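Local coordinates for SusD homolog (Bacteroides thetaiotaomicron, PDB 3SGH), which probably binds sugars at the outer-membrane surface as a lipoprotein of the SusD/RagB family, handing them to a partner transporter, at residues K60-Y66 against P439-N445; A117-G121 against D488-A492; A68-D74 against L457-S462. All coordinates share one frame. Numbering follows the deposited sequence.

In the fold
Interaction 2 is the buried one: the end of helix 100-120 meets L489 and W491 through van der Waals contact with carbonyl oxygens, and a single water is the polar link between its segments. Interactions 1 and 3 lie farther out, about 15 Å apart between centres, and rely on hydrogen bonds and one salt bridge each; exposure is greatest at the E70-R461 pair of interaction 3. Interaction 3 touches both of the others, which do not touch each other. F63 of 60-66 packs on N73 and L457, while L119 O of interaction 2 lies 2.8 Å from L457 N, a probable hydrogen bond. Each draws a late-chain loop or helix start onto an early segment.

Interaction 1: residues K60-Y66 against P439-N445; sequences KNIFAYY and PATESMN
Two irregular loops of the SusD-like fold meet, one from strand 50-52 to helix 70-73, the other from helix 424-432 to helix 461-466. Residues 60-66 make an inverse gamma turn centred on N61, then a 3-10 turn at 63-64 in which Y66 N bonds F63 O (2.8 Å). Y66 follows with left-handed angles (73/27). Residues 439-445 run largely extended beside it, interrupted at T441 (-61/-30) and M444 (-101/13), with the Y65 and S443 CA atoms 4.9 Å apart. The one backbone-to-backbone hydrogen bond between them runs from M444 N to Y65 O (2.9 Å, 169°).

The two tyrosines, both m at chi1, bracket A440, whose methyl is small enough to fit between the rings. The Y66 hydroxyl accepts from A440 N (OH to N 3.0 Å), and Y66 CZ lies 3.8 Å from A440 CB; Y65 CD2 is 4.4 Å from the same methyl carbon. Y65 OH reaches beyond the pair to S289 O. Selenomethionine M444, m at all three chi angles, curls its flexible chain so that M444 CG lies 3.6 Å from Y65 CB and 3.7 Å from K60 CB. Extended K60 forms a salt bridge from NZ to E442 OE2 (3.2 Å); water 1 accepts from K60 NZ (3.2 Å) and donates to E442 OE2 (2.4 Å) and T441 OG1 (2.7 Å). K60 NZ also bonds A290 O, and T441 OG1 bonds G288 O. Water 2 links N61 OD1, also bonded to N67, to M444 O. Joined by one backbone hydrogen bond and tyrosine packing, these are irregular loops of a SusD-like fold.

Interaction 2: residues A117-G121 against D488-A492; sequences ASLQG and DLWWA
Van der Waals contact of L489 methyls with backbone carbonyls dominates. The L489 side chain (m, t) points straight at the last turn of helix 100-120, so that its methyls meet backbone rather than side chains: CD1 lies 3.3 Å from S118 O and 3.6 Å from A117 O, while CD2 is 3.5 Å from G121 CA and 3.7 Å from Q120 O. G121 and L489 are the closest CA pair, 5.7 Å apart. G121 leaves the helix with positive phi (96/-122), where a side chain would strike the preceding carbonyl oxygen; a CB there would also come 3.0 Å from L489 CD2, so glycine suits both the positive-phi exit from the helix and the close approach.

W491 adds the second van der Waals contact. L489 to A492 form a type I beta turn, closed by A492 N to L489 O (3.0 Å), and this turn carries the W491 indole (chi1 p) to the helix end, with CZ2 4.1 Å from S118 CB and 3.7 Å from S118 O, an oxygen at the ring edge. In this largely helical protein of the TPR clan, the contact thus brings a turn near the C-terminus onto the end of a long helix in the buried interior.

Polar links between the segments pass through water 3, which donates to A117 O (2.8 Å) and accepts a weak bond from W491 NE1 (3.0 Å). A117 O also receives the helical bond from G121 N (2.9 Å). The later carbonyls, lacking helical donors ahead, are met from outside: S118 O by R430, L119 O by L457 and Q120 O by R456.

Interaction 3: residues A68-D74 against L457-S462; sequences ASEGHND and LRFTRS
Helix 70-73 begins at S69, whose OG accepts from H72 N (3.0 Å) as its N-cap; one side of it faces 457-462, an extended run that enters helix 461-466 through a second N-cap, T460, whose OG1 takes E463 N. The nearest CA pairs are D74-T460 (5.1 Å), N73-L457 (6.3 Å) and E70-R461 (7.1 Å).

N73 (chi1 t) shows what an amide can do that a carboxylate cannot: its OD1 accepts from R458 N (3.0 Å) while ND2 donates to R458 O (3.0 Å), pairing with both backbone groups of one residue. The other ND2 hydrogen goes to D74 OD1 (2.9 Å). The D74 carboxylate is well supplied. OD2 takes R461 N directly (2.9 Å) and S462 N through water 5; OD1 also takes a bond from water 6.

R458 folds its guanidinium so that N73 CG lies over one face. NE bonds N485 OD1 outside the pair, NH2 reaches A68 O through water 4, and NH1 gives water 6 a weak bond. At the exposed surface a two-pronged salt bridge forms, R461 NE to E70 OE1 2.6 Å and R461 NH2 to E70 OE2 2.8 Å; long charged side chains suit this place, where their ends can also meet water. The motif is a helix N-terminus with an N-cap threonine, T460, and its first N-H bonded by an aspartate distant in sequence.

Interaction 1: residues K60-Y66 against P439-N445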
loop_
_atom_site.group_PDB
_atom_site.type_symbol
_atom_site.label_atom_id
_atom_site.label_comp_id
_atom_site.label_asym_id
_atom_site.label_seq_id
_atom_site.Cartn_x
_atom_site.Cartn_y
_atom_site.Cartn_z
ATOM N N LYS A 60 -9.748 -21.213 -9.323
ATOM C CA LYS A 60 -8.698 -20.847 -8.378
ATOM C C LYS A 60 -7.384 -20.362 -9.032
ATOM O O LYS A 60 -6.409 -20.101 -8.327
ATOM C CB LYS A 60 -8.416 -22.014 -7.440
ATOM C CG LYS A 60 -9.629 -22.341 -6.598
ATOM C CD LYS A 60 -9.345 -23.414 -5.503
ATOM C CE LYS A 60 -10.577 -23.693 -4.654
ATOM N NZ LYS A 60 -10.340 -24.808 -3.735
ATOM N N ASN A 61 -7.370 -20.266 -10.361
ATOM C CA ASN A 61 -6.198 -19.705 -11.070
ATOM C C ASN A 61 -6.343 -18.198 -11.160
ATOM O O ASN A 61 -6.532 -17.607 -12.229
ATOM C CB ASN A 61 -6.002 -20.378 -12.422
ATOM C CG ASN A 61 -5.480 -21.781 -12.254
ATOM O OD1 ASN A 61 -4.452 -21.973 -11.609
ATOM N ND2 ASN A 61 -6.227 -22.782 -12.752
ATOM N N ILE A 62 -6.182 -17.601 -9.995
ATOM C CA ILE A 62 -6.375 -16.158 -9.773
ATOM C C ILE A 62 -5.413 -15.695 -8.714
ATOM O O ILE A 62 -4.747 -16.532 -8.061
ATOM C CB ILE A 62 -7.855 -15.802 -9.369
ATOM C CG1 ILE A 62 -8.284 -16.535 -8.098
ATOM C CG2 ILE A 62 -8.863 -16.067 -10.554
ATOM C CD1 ILE A 62 -9.719 -16.258 -7.649
ATOM N N PHE A 63 -5.281 -14.382 -8.540
ATOM C CA PHE A 63 -4.321 -13.834 -7.579
ATOM C C PHE A 63 -4.475 -14.443 -6.190
ATOM O O PHE A 63 -3.495 -14.659 -5.501
ATOM C CB PHE A 63 -4.484 -12.292 -7.445
ATOM C CG PHE A 63 -3.567 -11.487 -8.333
ATOM C CD1 PHE A 63 -2.194 -11.617 -8.238
ATOM C CD2 PHE A 63 -4.083 -10.591 -9.254
ATOM C CE1 PHE A 63 -1.343 -10.857 -9.040
ATOM C CE2 PHE A 63 -3.233 -9.829 -10.018
ATOM C CZ PHE A 63 -1.869 -9.982 -9.923
ATOM N N ALA A 64 -5.715 -14.673 -5.763
ATOM C CA ALA A 64 -5.947 -15.037 -4.342
ATOM C C ALA A 64 -5.253 -16.314 -3.961
ATOM O O ALA A 64 -4.943 -16.511 -2.784
ATOM C CB ALA A 64 -7.457 -15.135 -4.022
ATOM N N TYR A 65 -5.033 -17.194 -4.949
ATOM C CA TYR A 65 -4.315 -18.459 -4.712
ATOM C C TYR A 65 -2.912 -18.446 -5.373
ATOM O O TYR A 65 -2.290 -19.502 -5.620
ATOM C CB TYR A 65 -5.149 -19.644 -5.213
ATOM C CG TYR A 65 -6.602 -19.680 -4.776
ATOM C CD1 TYR A 65 -7.574 -18.989 -5.463
ATOM C CD2 TYR A 65 -7.020 -20.478 -3.695
ATOM C CE1 TYR A 65 -8.907 -19.085 -5.127
ATOM C CE2 TYR A 65 -8.308 -20.560 -3.328
ATOM C CZ TYR A 65 -9.290 -19.866 -4.048
ATOM O OH TYR A 65 -10.636 -19.947 -3.731
ATOM N N TYR A 66 -2.449 -17.237 -5.687
ATOM C CA TYR A 66 -1.093 -16.978 -6.121
ATOM C C TYR A 66 -0.826 -17.463 -7.520
ATOM O O TYR A 66 0.285 -17.749 -7.831
ATOM C CB TYR A 66 -0.069 -17.612 -5.165
ATOM C CG TYR A 66 -0.380 -17.448 -3.682
ATOM C CD1 TYR A 66 -0.872 -16.257 -3.153
ATOM C CD2 TYR A 66 -0.206 -18.511 -2.815
ATOM C CE1 TYR A 66 -1.176 -16.156 -1.790
ATOM C CE2 TYR A 66 -0.503 -18.402 -1.460
ATOM C CZ TYR A 66 -0.960 -17.237 -0.949
ATOM O OH TYR A 66 -1.274 -17.179 0.408
ATOM N N PRO A 439 -3.047 -16.349 4.854
ATOM C CA PRO A 439 -2.755 -16.827 3.488
ATOM C C PRO A 439 -3.994 -17.452 2.873
ATOM O O PRO A 439 -4.988 -17.677 3.566
ATOM C CB PRO A 439 -1.727 -17.918 3.728
ATOM C CG PRO A 439 -2.137 -18.508 5.047
ATOM C CD PRO A 439 -2.554 -17.293 5.879
ATOM N N ALA A 440 -3.925 -17.758 1.585
ATOM C CA ALA A 440 -4.908 -18.558 0.906
ATOM C C ALA A 440 -5.063 -19.907 1.624
ATOM O O ALA A 440 -4.107 -20.401 2.261
ATOM C CB ALA A 440 -4.466 -18.768 -0.554
ATOM N N THR A 441 -6.231 -20.529 1.467
ATOM C CA THR A 441 -6.426 -21.901 1.911
ATOM C C THR A 441 -5.463 -22.868 1.189
ATOM O O THR A 441 -5.077 -23.910 1.740
ATOM C CB THR A 441 -7.889 -22.383 1.753
ATOM O OG1 THR A 441 -8.289 -22.252 0.369
ATOM C CG2 THR A 441 -8.816 -21.597 2.706
ATOM N N GLU A 442 -5.089 -22.558 -0.044
ATOM C CA GLU A 442 -4.113 -23.364 -0.766
ATOM C C GLU A 442 -3.416 -22.489 -1.793
ATOM O O GLU A 442 -3.993 -21.508 -2.258
ATOM C CB GLU A 442 -4.774 -24.547 -1.478
ATOM C CG GLU A 442 -5.607 -24.151 -2.670
ATOM C CD GLU A 442 -6.371 -25.332 -3.284
ATOM O OE1 GLU A 442 -5.927 -25.878 -4.318
ATOM O OE2 GLU A 442 -7.407 -25.702 -2.723
ATOM N N SER A 443 -2.214 -22.889 -2.174
ATOM C CA SER A 443 -1.533 -22.287 -3.285
ATOM C C SER A 443 -1.787 -23.097 -4.540
ATOM O O SER A 443 -1.651 -24.316 -4.552
ATOM C CB SER A 443 -0.028 -22.191 -3.032
ATOM O OG SER A 443 0.655 -21.781 -4.212
HETATM N N MSE A 444 -2.077 -22.379 -5.608
HETATM C CA MSE A 444 -2.234 -22.949 -6.957
HETATM C C MSE A 444 -0.983 -22.731 -7.842
HETATM O O MSE A 444 -1.009 -22.954 -9.081
HETATM C CB MSE A 444 -3.478 -22.366 -7.614
HETATM C CG MSE A 444 -4.788 -22.733 -6.978
HETATM SE SE MSE A 444 -5.204 -24.583 -7.380
HETATM C CE MSE A 444 -5.711 -24.337 -9.210
ATOM N N ASN A 445 0.117 -22.325 -7.192
ATOM C CA ASN A 445 1.390 -22.041 -7.854
ATOM C C ASN A 445 2.466 -22.881 -7.184
ATOM O O ASN A 445 2.648 -22.824 -5.978
ATOM C CB ASN A 445 1.719 -20.556 -7.703
ATOM C CG ASN A 445 2.932 -20.116 -8.517
ATOM O OD1 ASN A 445 4.075 -20.288 -8.108
ATOM N ND2 ASN A 445 2.682 -19.513 -9.651
HETATM O O HOH W 1 -8.755 -24.575 -1.020
HETATM O O HOH W 2 -2.666 -24.231 -10.920
#

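Interaction 2: residues A117-G121 against D488-A492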
loop_
_atom_site.group_PDB
_atom_site.type_symbol
_atom_site.label_atom_id
_atom_site.label_comp_id
_atom_site.label_asym_id
_atom_site.label_seq_id
_atom_site.Cartn_x
_atom_site.Cartn_y
_atom_site.Cartn_z
ATOM N N ALA A 117 8.012 -0.964 -8.316
ATOM C CA ALA A 117 9.230 -1.657 -7.837
ATOM C C ALA A 117 8.911 -2.600 -6.676
ATOM O O ALA A 117 9.476 -3.705 -6.612
ATOM C CB ALA A 117 10.338 -0.663 -7.400
ATOM N N SER A 118 8.007 -2.182 -5.799
ATOM C CA SER A 118 7.533 -2.998 -4.662
ATOM C C SER A 118 6.658 -4.188 -5.095
ATOM O O SER A 118 6.433 -5.110 -4.316
ATOM C CB SER A 118 6.806 -2.124 -3.663
ATOM O OG SER A 118 7.711 -1.163 -3.116
ATOM N N LEU A 119 6.160 -4.146 -6.331
ATOM C CA LEU A 119 5.440 -5.246 -6.933
ATOM C C LEU A 119 6.375 -6.238 -7.659
ATOM O O LEU A 119 6.323 -7.429 -7.380
ATOM C CB LEU A 119 4.396 -4.695 -7.921
ATOM C CG LEU A 119 3.176 -4.020 -7.285
ATOM C CD1 LEU A 119 2.330 -3.212 -8.298
ATOM C CD2 LEU A 119 2.245 -5.088 -6.585
ATOM N N GLN A 120 7.144 -5.768 -8.651
ATOM C CA GLN A 120 7.850 -6.665 -9.553
ATOM C C GLN A 120 9.360 -6.679 -9.405
ATOM O O GLN A 120 10.008 -7.602 -9.868
ATOM C CB GLN A 120 7.508 -6.358 -11.023
ATOM C CG GLN A 120 8.028 -5.080 -11.562
ATOM C CD GLN A 120 7.818 -5.007 -13.058
ATOM O OE1 GLN A 120 6.697 -5.096 -13.521
ATOM N NE2 GLN A 120 8.904 -4.924 -13.819
ATOM N N GLY A 121 9.917 -5.676 -8.746
ATOM C CA GLY A 121 11.362 -5.590 -8.577
ATOM C C GLY A 121 12.002 -4.694 -9.622
ATOM O O GLY A 121 11.620 -3.517 -9.738
ATOM N N ASP A 488 11.670 -13.695 -4.295
ATOM C CA ASP A 488 11.750 -12.560 -3.415
ATOM C C ASP A 488 12.383 -11.336 -4.059
ATOM O O ASP A 488 13.353 -11.416 -4.813
ATOM C CB ASP A 488 12.459 -12.938 -2.120
ATOM C CG ASP A 488 11.489 -13.479 -1.048
ATOM O OD1 ASP A 488 10.460 -12.813 -0.739
ATOM O OD2 ASP A 488 11.785 -14.593 -0.512
ATOM N N LEU A 489 11.797 -10.193 -3.711
ATOM C CA LEU A 489 12.379 -8.899 -4.004
ATOM C C LEU A 489 13.609 -8.571 -3.134
ATOM O O LEU A 489 13.832 -9.155 -2.078
ATOM C CB LEU A 489 11.304 -7.835 -3.880
ATOM C CG LEU A 489 10.140 -8.019 -4.853
ATOM C CD1 LEU A 489 9.177 -6.841 -4.798
ATOM C CD2 LEU A 489 10.633 -8.214 -6.315
ATOM N N TRP A 490 14.352 -7.555 -3.567
ATOM C CA TRP A 490 15.680 -7.260 -3.034
ATOM C C TRP A 490 15.602 -6.891 -1.532
ATOM O O TRP A 490 16.473 -7.260 -0.721
ATOM C CB TRP A 490 16.248 -6.110 -3.860
ATOM C CG TRP A 490 17.463 -5.458 -3.371
ATOM C CD1 TRP A 490 18.745 -5.976 -3.366
ATOM C CD2 TRP A 490 17.582 -4.097 -2.937
ATOM N NE1 TRP A 490 19.627 -5.010 -2.909
ATOM C CE2 TRP A 490 18.929 -3.870 -2.627
ATOM C CE3 TRP A 490 16.675 -3.066 -2.758
ATOM C CZ2 TRP A 490 19.389 -2.633 -2.133
ATOM C CZ3 TRP A 490 17.135 -1.846 -2.267
ATOM C CH2 TRP A 490 18.462 -1.650 -1.956
ATOM N N TRP A 491 14.544 -6.172 -1.187
ATOM C CA TRP A 491 14.310 -5.676 0.161
ATOM C C TRP A 491 13.500 -6.634 1.025
ATOM O O TRP A 491 13.388 -6.401 2.230
ATOM C CB TRP A 491 13.584 -4.329 0.127
ATOM C CG TRP A 491 12.327 -4.341 -0.728
ATOM C CD1 TRP A 491 12.229 -3.970 -2.022
ATOM C CD2 TRP A 491 10.998 -4.771 -0.330
ATOM N NE1 TRP A 491 10.921 -4.127 -2.473
ATOM C CE2 TRP A 491 10.152 -4.598 -1.449
ATOM C CE3 TRP A 491 10.444 -5.233 0.864
ATOM C CZ2 TRP A 491 8.801 -4.936 -1.423
ATOM C CZ3 TRP A 491 9.086 -5.547 0.904
ATOM C CH2 TRP A 491 8.285 -5.417 -0.232
ATOM N N ALA A 492 12.961 -7.708 0.442
ATOM C CA ALA A 492 12.078 -8.621 1.199
ATOM C C ALA A 492 12.917 -9.566 2.025
ATOM O O ALA A 492 14.055 -9.869 1.661
ATOM C CB ALA A 492 11.193 -9.440 0.248
HETATM O O HOH W 3 11.969 -3.740 -5.262
#

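Interaction 3: residues A68-D74 against L457-S462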
loop_
_atom_site.group_PDB
_atom_site.type_symbol
_atom_site.label_atom_id
_atom_site.label_comp_id
_atom_site.label_asym_id
_atom_site.label_seq_id
_atom_site.Cartn_x
_atom_site.Cartn_y
_atom_site.Cartn_z
ATOM N N ALA A 68 -2.347 -15.963 -10.745
ATOM C CA ALA A 68 -3.041 -15.108 -11.721
ATOM C C ALA A 68 -2.646 -15.378 -13.157
ATOM O O ALA A 68 -1.492 -15.741 -13.471
ATOM C CB ALA A 68 -2.804 -13.625 -11.424
ATOM N N SER A 69 -3.600 -15.111 -14.034
ATOM C CA SER A 69 -3.396 -15.034 -15.469
ATOM C C SER A 69 -2.370 -13.975 -15.831
ATOM O O SER A 69 -2.094 -13.084 -15.065
ATOM C CB SER A 69 -4.713 -14.688 -16.166
ATOM O OG SER A 69 -5.127 -13.361 -15.859
ATOM N N GLU A 70 -1.800 -14.079 -17.023
ATOM C CA GLU A 70 -0.877 -13.055 -17.505
ATOM C C GLU A 70 -1.545 -11.695 -17.519
ATOM O O GLU A 70 -0.937 -10.731 -17.104
ATOM C CB GLU A 70 -0.413 -13.392 -18.902
ATOM C CG GLU A 70 0.471 -14.653 -18.956
ATOM C CD GLU A 70 1.025 -14.978 -20.355
ATOM O OE1 GLU A 70 0.742 -14.230 -21.318
ATOM O OE2 GLU A 70 1.723 -16.025 -20.515
ATOM N N GLY A 71 -2.776 -11.628 -18.046
ATOM C CA GLY A 71 -3.527 -10.365 -18.095
ATOM C C GLY A 71 -3.722 -9.704 -16.742
ATOM O O GLY A 71 -3.547 -8.480 -16.608
ATOM N N HIS A 72 -4.093 -10.503 -15.739
ATOM C CA HIS A 72 -4.241 -10.020 -14.376
ATOM C C HIS A 72 -2.881 -9.640 -13.830
ATOM O O HIS A 72 -2.707 -8.543 -13.327
ATOM C CB HIS A 72 -4.929 -11.053 -13.494
ATOM C CG HIS A 72 -6.371 -11.194 -13.796
ATOM N ND1 HIS A 72 -7.195 -12.058 -13.121
ATOM C CD2 HIS A 72 -7.152 -10.536 -14.689
ATOM C CE1 HIS A 72 -8.420 -11.944 -13.602
ATOM N NE2 HIS A 72 -8.427 -11.019 -14.552
ATOM N N ASN A 73 -1.894 -10.506 -13.957
ATOM C CA ASN A 73 -0.565 -10.142 -13.475
ATOM C C ASN A 73 -0.064 -8.780 -14.040
ATOM O O ASN A 73 0.416 -7.946 -13.304
ATOM C CB ASN A 73 0.456 -11.200 -13.846
ATOM C CG ASN A 73 1.860 -10.825 -13.387
ATOM O OD1 ASN A 73 2.233 -11.092 -12.241
ATOM N ND2 ASN A 73 2.618 -10.168 -14.255
ATOM N N ASP A 74 -0.173 -8.624 -15.349
ATOM C CA ASP A 74 0.407 -7.488 -16.072
ATOM C C ASP A 74 -0.363 -6.186 -15.923
ATOM O O ASP A 74 0.073 -5.151 -16.432
ATOM C CB ASP A 74 0.441 -7.827 -17.584
ATOM C CG ASP A 74 1.347 -9.036 -17.926
ATOM O OD1 ASP A 74 1.995 -9.621 -17.004
ATOM O OD2 ASP A 74 1.428 -9.379 -19.141
ATOM N N LEU A 457 4.949 -9.740 -8.202
ATOM C CA LEU A 457 4.365 -9.914 -9.525
ATOM C C LEU A 457 5.509 -10.144 -10.524
ATOM O O LEU A 457 6.637 -9.752 -10.270
ATOM C CB LEU A 457 3.538 -8.680 -9.907
ATOM C CG LEU A 457 2.091 -8.666 -9.399
ATOM C CD1 LEU A 457 1.969 -8.941 -7.908
ATOM C CD2 LEU A 457 1.436 -7.326 -9.778
ATOM N N ARG A 458 5.192 -10.758 -11.661
ATOM C CA ARG A 458 6.152 -11.073 -12.684
ATOM C C ARG A 458 6.228 -9.946 -13.708
ATOM O O ARG A 458 5.325 -9.092 -13.784
ATOM C CB ARG A 458 5.764 -12.382 -13.384
ATOM C CG ARG A 458 5.905 -13.609 -12.502
ATOM C CD ARG A 458 5.467 -14.901 -13.209
ATOM N NE ARG A 458 3.997 -14.900 -13.353
ATOM C CZ ARG A 458 3.333 -14.595 -14.464
ATOM N NH1 ARG A 458 3.979 -14.284 -15.584
ATOM N NH2 ARG A 458 2.007 -14.580 -14.468
ATOM N N PHE A 459 7.307 -9.980 -14.488
ATOM C CA PHE A 459 7.499 -9.104 -15.642
ATOM C C PHE A 459 6.359 -9.391 -16.661
ATOM O O PHE A 459 5.800 -10.505 -16.713
ATOM C CB PHE A 459 8.888 -9.344 -16.254
ATOM C CG PHE A 459 10.054 -9.071 -15.305
ATOM C CD1 PHE A 459 10.020 -8.015 -14.426
ATOM C CD2 PHE A 459 11.187 -9.854 -15.373
ATOM C CE1 PHE A 459 11.122 -7.726 -13.611
ATOM C CE2 PHE A 459 12.288 -9.589 -14.578
ATOM C CZ PHE A 459 12.262 -8.547 -13.700
ATOM N N THR A 460 6.006 -8.389 -17.456
ATOM C CA THR A 460 4.843 -8.497 -18.327
ATOM C C THR A 460 5.100 -9.116 -19.694
ATOM O O THR A 460 6.224 -9.072 -20.226
ATOM C CB THR A 460 4.244 -7.113 -18.594
ATOM O OG1 THR A 460 5.177 -6.365 -19.391
ATOM C CG2 THR A 460 3.905 -6.387 -17.249
ATOM N N ARG A 461 4.036 -9.659 -20.284
ATOM C CA ARG A 461 4.140 -10.239 -21.612
ATOM C C ARG A 461 4.547 -9.168 -22.600
ATOM O O ARG A 461 5.333 -9.452 -23.522
ATOM C CB ARG A 461 2.850 -10.952 -22.080
ATOM C CG ARG A 461 3.012 -11.494 -23.561
ATOM C CD ARG A 461 1.964 -12.509 -24.050
ATOM N NE ARG A 461 2.186 -13.786 -23.377
ATOM C CZ ARG A 461 2.521 -14.940 -23.945
ATOM N NH1 ARG A 461 2.664 -15.097 -25.280
ATOM N NH2 ARG A 461 2.700 -15.976 -23.137
ATOM N N SER A 462 4.033 -7.941 -22.442
ATOM C CA SER A 462 4.356 -6.886 -23.428
ATOM C C SER A 462 5.858 -6.565 -23.417
ATOM O O SER A 462 6.453 -6.222 -24.449
ATOM C CB SER A 462 3.474 -5.637 -23.221
ATOM O OG SER A 462 3.912 -4.916 -22.072
HETATM O O HOH W 4 0.714 -16.096 -12.197
HETATM O O HOH W 5 1.630 -7.448 -21.042
HETATM O O HOH W 6 2.950 -12.099 -17.535
#